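Local coordinates for protein dUTPase (Streptococcus mutans, PDB 3H6X) that probably hydrolyses dUTP to dUMP and diphosphate, as a trimeric member of the dUTPase family with a jelly-roll beta-barrel fold, at residues 32-37 with 117-122. Residues are numbered along the deposited sequence; the frame is centred on the assembly and turned at random.
Sequences LKVAER and ERVVQG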
loop_
_atom_site.group_PDB
_atom_site.type_symbol
_atom_site.label_atom_id
_atom_site.label_comp_id
_atom_site.label_asym_id
_atom_site.label_seq_id
_atom_site.Cartn_x
_atom_site.Cartn_y
_atom_site.Cartn_z
ATOM N N LEU B 32 -5.995 12.389 -8.068
ATOM C CA LEU B 32 -6.341 13.519 -7.214
ATOM C C LEU B 32 -5.262 14.595 -7.322
ATOM O O LEU B 32 -4.084 14.300 -7.541
ATOM C CB LEU B 32 -6.521 13.067 -5.749
ATOM C CG LEU B 32 -7.847 12.375 -5.415
ATOM C CD1 LEU B 32 -7.867 10.937 -5.908
ATOM C CD2 LEU B 32 -8.066 12.402 -3.904
ATOM N N LYS B 33 -5.677 15.849 -7.182
ATOM C CA LYS B 33 -4.783 16.976 -7.431
ATOM C C LYS B 33 -4.632 17.841 -6.188
ATOM O O LYS B 33 -5.434 17.753 -5.264
ATOM C CB LYS B 33 -5.336 17.822 -8.576
ATOM C CG LYS B 33 -5.257 17.127 -9.943
ATOM C CD LYS B 33 -6.015 17.915 -11.014
ATOM C CE LYS B 33 -5.788 17.292 -12.395
ATOM N NZ LYS B 33 -6.584 18.001 -13.449
ATOM N N VAL B 34 -3.576 18.658 -6.180
ATOM C CA VAL B 34 -3.295 19.590 -5.103
ATOM C C VAL B 34 -4.249 20.767 -5.188
ATOM O O VAL B 34 -4.326 21.406 -6.218
ATOM C CB VAL B 34 -1.824 20.067 -5.213
ATOM C CG1 VAL B 34 -1.533 21.139 -4.176
ATOM C CG2 VAL B 34 -0.879 18.861 -5.035
ATOM N N ALA B 35 -4.987 21.051 -4.109
ATOM C CA ALA B 35 -6.090 22.025 -4.193
ATOM C C ALA B 35 -5.591 23.468 -4.151
ATOM O O ALA B 35 -6.199 24.382 -4.704
ATOM C CB ALA B 35 -7.077 21.801 -3.070
ATOM N N GLU B 36 -4.469 23.661 -3.474
ATOM C CA GLU B 36 -3.894 24.993 -3.357
ATOM C C GLU B 36 -2.401 24.865 -3.180
ATOM O O GLU B 36 -1.910 23.850 -2.676
ATOM C CB GLU B 36 -4.475 25.726 -2.154
ATOM C CG GLU B 36 -4.099 25.103 -0.846
ATOM C CD GLU B 36 -4.606 25.896 0.352
ATOM O OE1 GLU B 36 -5.392 26.862 0.151
ATOM O OE2 GLU B 36 -4.216 25.531 1.492
ATOM N N ARG B 37 -1.668 25.894 -3.578
ATOM C CA ARG B 37 -0.218 25.820 -3.476
ATOM C C ARG B 37 0.209 25.396 -2.069
ATOM O O ARG B 37 -0.245 25.960 -1.061
ATOM C CB ARG B 37 0.422 27.162 -3.853
ATOM C CG ARG B 37 1.941 27.149 -3.729
ATOM C CD ARG B 37 2.567 28.526 -3.949
ATOM N NE ARG B 37 2.901 28.753 -5.347
ATOM C CZ ARG B 37 2.395 29.739 -6.086
ATOM N NH1 ARG B 37 1.526 30.600 -5.557
ATOM N NH2 ARG B 37 2.755 29.872 -7.361
ATOM N N GLU B 117 -1.524 20.225 -9.529
ATOM C CA GLU B 117 -0.579 19.129 -9.756
ATOM C C GLU B 117 -1.161 17.824 -9.229
ATOM O O GLU B 117 -1.763 17.802 -8.157
ATOM C CB GLU B 117 0.764 19.395 -9.065
ATOM C CG GLU B 117 1.680 20.351 -9.814
ATOM C CD GLU B 117 3.038 20.538 -9.135
ATOM O OE1 GLU B 117 3.248 20.031 -8.021
ATOM O OE2 GLU B 117 3.909 21.195 -9.732
ATOM N N ARG B 118 -0.991 16.735 -9.977
ATOM C CA ARG B 118 -1.495 15.445 -9.510
ATOM C C ARG B 118 -0.603 14.912 -8.395
ATOM O O ARG B 118 0.619 14.993 -8.471
ATOM C CB ARG B 118 -1.582 14.460 -10.681
ATOM C CG ARG B 118 -2.581 14.915 -11.732
ATOM C CD ARG B 118 -2.618 13.947 -12.898
ATOM N NE ARG B 118 -1.451 14.097 -13.763
ATOM C CZ ARG B 118 -1.151 13.246 -14.738
ATOM N NH1 ARG B 118 -1.945 12.202 -14.971
ATOM N NH2 ARG B 118 -0.066 13.449 -15.479
ATOM N N VAL B 119 -1.211 14.373 -7.353
ATOM C CA VAL B 119 -0.448 14.035 -6.146
ATOM C C VAL B 119 -0.632 12.581 -5.697
ATOM O O VAL B 119 0.332 11.937 -5.292
ATOM C CB VAL B 119 -0.723 15.037 -4.982
ATOM C CG1 VAL B 119 -2.194 14.972 -4.513
ATOM C CG2 VAL B 119 0.249 14.787 -3.818
ATOM N N VAL B 120 -1.854 12.057 -5.773
ATOM C CA VAL B 120 -2.054 10.650 -5.447
ATOM C C VAL B 120 -3.077 10.053 -6.407
ATOM O O VAL B 120 -3.750 10.791 -7.118
ATOM C CB VAL B 120 -2.537 10.410 -3.987
ATOM C CG1 VAL B 120 -1.453 10.796 -2.976
ATOM C CG2 VAL B 120 -3.817 11.170 -3.730
ATOM N N GLN B 121 -3.156 8.727 -6.478
ATOM C CA GLN B 121 -4.214 8.100 -7.266
ATOM C C GLN B 121 -5.171 7.333 -6.365
ATOM O O GLN B 121 -4.754 6.651 -5.438
ATOM C CB GLN B 121 -3.635 7.180 -8.324
ATOM C CG GLN B 121 -2.724 6.111 -7.806
ATOM C CD GLN B 121 -1.954 5.430 -8.942
ATOM O OE1 GLN B 121 -2.539 5.066 -9.942
ATOM N NE2 GLN B 121 -0.646 5.272 -8.781
ATOM N N GLY B 122 -6.465 7.466 -6.627
ATOM C CA GLY B 122 -7.456 6.801 -5.800
ATOM C C GLY B 122 -8.116 5.646 -6.544
ATOM O O GLY B 122 -8.519 5.794 -7.698
#
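Leu-32 and Val-120 face each other as a hydrogen-bonded antiparallel pair in the jelly-roll barrel of this dUTPase, and one step on the pairing slips into a beta bulge, in which strand 118-126 takes up one residue more than its outer neighbour 30-33. Leu-32 N donates to Val-120 O, while Leu-32 O accepts from Val-119 N at 2.9 Å in a fairly straight bond, 166° at the hydrogen, lying in the carbonyl plane. Lys-33 then pairs with Arg-118 rather than Val-119, the extra residue of the bulge, whose backbone psi of -40° departs from the extended form.

Leu-32 is the residue most covered by its partner strand, 102 Å² of it. Its CB rests on Val-120 CG2 at 3.9 Å, and CD1 reaches along the partner strand to Gly-122 N, on the buried face where Val-120 also meets Ala-101 of strand 100-105. On the other face Lys-33 and Arg-118 lay their aliphatic stems together, while the amine goes to the carbonyl of Asn-17 and the guanidinium forms a salt bridge with Glu-23.

Beyond the end of strand 30-33, Val-34 N prolongs the ladder to Glu-117 O at 2.8 Å, the donor tilted 16° from the carbonyl plane. Val-34 CG2 also lies 3.4 Å from Glu-117 O. The Val-34 side chain crosses that of Val-119 at about a right angle, and its CG2, anti to the carbonyl carbon, comes within 3.8 Å of Val-119 CB.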